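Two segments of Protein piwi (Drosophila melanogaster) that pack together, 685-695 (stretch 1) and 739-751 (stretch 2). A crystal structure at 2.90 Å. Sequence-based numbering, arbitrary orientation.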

# COMPACT_ATOMS: atom_id res chain seq x y z
N PRO A 685 -16.77 26.07 -11.49
CA PRO A 685 -16.28 24.74 -11.13
C PRO A 685 -16.76 24.34 -9.75
O PRO A 685 -16.99 25.20 -8.88
CB PRO A 685 -14.75 24.90 -11.18
CG PRO A 685 -14.52 26.36 -10.96
CD PRO A 685 -15.68 27.05 -11.61
N PRO A 686 -16.91 23.04 -9.50
CA PRO A 686 -17.56 22.59 -8.26
C PRO A 686 -16.59 22.53 -7.09
O PRO A 686 -15.37 22.61 -7.24
CB PRO A 686 -18.04 21.18 -8.64
CG PRO A 686 -16.97 20.70 -9.56
CD PRO A 686 -16.50 21.91 -10.34
N GLN A 687 -17.17 22.40 -5.90
CA GLN A 687 -16.38 22.14 -4.71
C GLN A 687 -15.72 20.77 -4.82
O GLN A 687 -16.38 19.76 -5.08
CB GLN A 687 -17.27 22.20 -3.46
CG GLN A 687 -17.93 23.55 -3.23
CD GLN A 687 -18.80 23.57 -2.00
OE1 GLN A 687 -19.34 22.55 -1.58
NE2 GLN A 687 -18.95 24.75 -1.39
N LEU A 688 -14.40 20.74 -4.64
CA LEU A 688 -13.61 19.55 -4.88
C LEU A 688 -12.79 19.20 -3.64
O LEU A 688 -12.15 20.07 -3.05
CB LEU A 688 -12.68 19.74 -6.08
CG LEU A 688 -11.60 18.67 -6.28
CD1 LEU A 688 -12.23 17.32 -6.63
CD2 LEU A 688 -10.60 19.09 -7.34
N ALA A 689 -12.81 17.92 -3.26
CA ALA A 689 -11.94 17.37 -2.24
C ALA A 689 -11.14 16.24 -2.87
O ALA A 689 -11.72 15.28 -3.40
CB ALA A 689 -12.73 16.86 -1.04
N TYR A 690 -9.81 16.35 -2.83
CA TYR A 690 -8.91 15.35 -3.39
C TYR A 690 -8.15 14.71 -2.23
O TYR A 690 -7.33 15.37 -1.59
CB TYR A 690 -7.96 15.98 -4.40
CG TYR A 690 -7.14 14.97 -5.18
CD1 TYR A 690 -5.93 14.50 -4.69
CD2 TYR A 690 -7.58 14.50 -6.41
CE1 TYR A 690 -5.18 13.58 -5.40
CE2 TYR A 690 -6.83 13.58 -7.13
CZ TYR A 690 -5.63 13.12 -6.62
OH TYR A 690 -4.88 12.21 -7.32
N ILE A 691 -8.43 13.44 -1.97
CA ILE A 691 -7.87 12.72 -0.83
C ILE A 691 -7.10 11.52 -1.34
O ILE A 691 -7.61 10.75 -2.17
CB ILE A 691 -8.97 12.29 0.15
CG1 ILE A 691 -9.86 13.48 0.50
CG2 ILE A 691 -8.36 11.69 1.40
CD1 ILE A 691 -11.04 13.10 1.36
N VAL A 692 -5.87 11.35 -0.85
CA VAL A 692 -5.04 10.21 -1.18
C VAL A 692 -5.17 9.18 -0.06
O VAL A 692 -4.89 9.49 1.10
CB VAL A 692 -3.57 10.62 -1.39
CG1 VAL A 692 -2.74 9.41 -1.79
CG2 VAL A 692 -3.47 11.72 -2.43
N VAL A 693 -5.59 7.97 -0.41
CA VAL A 693 -5.88 6.92 0.55
C VAL A 693 -4.70 5.96 0.58
O VAL A 693 -4.36 5.34 -0.44
CB VAL A 693 -7.18 6.19 0.21
CG1 VAL A 693 -7.31 4.92 1.04
CG2 VAL A 693 -8.37 7.10 0.44
N THR A 694 -4.07 5.82 1.75
CA THR A 694 -2.88 4.99 1.91
C THR A 694 -3.05 4.07 3.11
O THR A 694 -3.38 4.53 4.21
CB THR A 694 -1.62 5.85 2.09
OG1 THR A 694 -1.39 6.63 0.91
CG2 THR A 694 -0.41 4.98 2.36
N ARG A 695 -2.82 2.77 2.90
CA ARG A 695 -2.85 1.79 3.98
C ARG A 695 -1.49 1.81 4.65
O ARG A 695 -0.54 1.14 4.21
CB ARG A 695 -3.20 0.41 3.45
N SER A 739 -4.07 -2.33 10.57
CA SER A 739 -3.34 -1.34 9.78
C SER A 739 -4.28 -0.17 9.52
O SER A 739 -5.20 -0.29 8.70
CB SER A 739 -2.86 -1.94 8.46
OG SER A 739 -2.26 -3.21 8.67
N PRO A 740 -4.11 0.97 10.20
CA PRO A 740 -5.03 2.09 9.99
C PRO A 740 -4.86 2.69 8.61
O PRO A 740 -3.78 2.64 8.01
CB PRO A 740 -4.63 3.08 11.08
CG PRO A 740 -3.18 2.81 11.31
CD PRO A 740 -3.01 1.32 11.12
N THR A 741 -5.94 3.25 8.08
CA THR A 741 -5.90 3.90 6.78
C THR A 741 -5.55 5.37 6.96
O THR A 741 -6.05 6.03 7.88
CB THR A 741 -7.25 3.76 6.07
OG1 THR A 741 -7.74 2.43 6.24
CG2 THR A 741 -7.09 4.04 4.59
N SER A 742 -4.68 5.88 6.09
CA SER A 742 -4.24 7.26 6.13
C SER A 742 -4.92 8.03 5.00
O SER A 742 -4.70 7.72 3.82
CB SER A 742 -2.72 7.36 6.02
OG SER A 742 -2.30 8.71 5.99
N TYR A 743 -5.73 9.01 5.35
CA TYR A 743 -6.43 9.85 4.38
C TYR A 743 -5.75 11.21 4.35
O TYR A 743 -5.74 11.92 5.36
CB TYR A 743 -7.91 9.97 4.73
CG TYR A 743 -8.62 8.65 4.85
CD1 TYR A 743 -9.25 8.07 3.75
CD2 TYR A 743 -8.65 7.96 6.05
CE1 TYR A 743 -9.89 6.85 3.85
CE2 TYR A 743 -9.29 6.74 6.16
CZ TYR A 743 -9.91 6.20 5.06
OH TYR A 743 -10.56 4.98 5.17
N ASN A 744 -5.21 11.57 3.19
CA ASN A 744 -4.41 12.78 3.01
C ASN A 744 -5.14 13.71 2.05
O ASN A 744 -5.20 13.43 0.85
CB ASN A 744 -3.01 12.43 2.50
CG ASN A 744 -2.06 13.60 2.55
OD1 ASN A 744 -0.91 13.49 2.12
ND2 ASN A 744 -2.52 14.73 3.08
N VAL A 745 -5.65 14.81 2.57
CA VAL A 745 -6.44 15.76 1.79
C VAL A 745 -5.47 16.76 1.16
O VAL A 745 -5.04 17.72 1.81
CB VAL A 745 -7.49 16.47 2.65
CG1 VAL A 745 -8.34 17.39 1.80
CG2 VAL A 745 -8.36 15.44 3.37
N LEU A 746 -5.12 16.53 -0.10
CA LEU A 746 -4.22 17.44 -0.79
C LEU A 746 -4.90 18.77 -1.09
O LEU A 746 -4.37 19.84 -0.78
CB LEU A 746 -3.70 16.80 -2.08
CG LEU A 746 -2.83 15.56 -1.89
CD1 LEU A 746 -2.17 15.17 -3.19
CD2 LEU A 746 -1.80 15.81 -0.80
N TYR A 747 -6.10 18.73 -1.68
CA TYR A 747 -6.86 19.93 -1.97
C TYR A 747 -8.27 19.79 -1.41
O TYR A 747 -8.85 18.70 -1.43
CB TYR A 747 -6.94 20.20 -3.48
CG TYR A 747 -7.71 21.45 -3.81
CD1 TYR A 747 -7.13 22.70 -3.67
CD2 TYR A 747 -9.03 21.39 -4.25
CE1 TYR A 747 -7.83 23.86 -3.97
CE2 TYR A 747 -9.74 22.53 -4.55
CZ TYR A 747 -9.14 23.76 -4.41
OH TYR A 747 -9.84 24.91 -4.70
N SER A 748 -8.82 20.90 -0.92
CA SER A 748 -10.17 20.92 -0.38
C SER A 748 -10.79 22.29 -0.59
O SER A 748 -10.29 23.28 -0.04
CB SER A 748 -10.17 20.55 1.11
OG SER A 748 -11.46 20.73 1.67
N SER A 749 -11.86 22.34 -1.38
CA SER A 749 -12.69 23.53 -1.53
C SER A 749 -14.14 23.21 -1.15
O SER A 749 -15.08 23.80 -1.69
CB SER A 749 -12.62 24.09 -2.95
OG SER A 749 -13.09 23.14 -3.89
N MET A 750 -14.32 22.28 -0.21
CA MET A 750 -15.65 21.76 0.10
C MET A 750 -16.42 22.65 1.07
O MET A 750 -17.65 22.62 1.07
CB MET A 750 -15.53 20.36 0.70
CG MET A 750 -15.17 19.28 -0.30
SD MET A 750 -16.59 18.71 -1.26
CE MET A 750 -17.70 18.21 0.05
N GLY A 751 -15.72 23.44 1.88
CA GLY A 751 -16.40 24.17 2.94
C GLY A 751 -16.95 23.27 4.02
O GLY A 751 -18.01 23.57 4.58

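Strand 687-695 runs antiparallel to 741-745, their N-to-C directions 153° apart, and the pairing continues past a corner at Leu746 to Tyr747 and Ser748. Paired amides and carbonyls link Thr694 with Ser742 (Thr694 N to Ser742 O 2.9 Å, Ser742 N to Thr694 O 2.7 Å) and Val692 with Asn744 (Val692 N to Asn744 O 2.8 Å, Asn744 N to Val692 O 3.0 Å). A beta bulge then shifts the register by one residue: Ile691 lies across from Val745, but Tyr690 pairs with Tyr747. Tyr690 N donates to Tyr747 O (2.9 Å), while Tyr690 O accepts from Leu746 N (2.9 Å), the latter bond bent to 131° at the hydrogen. Beyond it, Ser749 closes the ladder with both backbone and side chain, its N donating to Leu688 O and its OG accepting from Leu688 N, each at 2.8 Å.

Side chains alternate between the two faces. On one, Val693 CG2 packs 3.6 Å from Tyr743 CD1, Ile691 CG2 lies at the edge of the Tyr743 ring, and Ile691 CG1 meets Val745 CG2 at 3.8 Å. Ala689 CB sits 3.5 Å from Met750 CG. On the face bearing Tyr690 and Val692, Leu746 CD1 contacts both, 3.8 Å from Val692 CG2 and 4.1 Å from Tyr690 CE1, bringing apolar surface together beside the bulge.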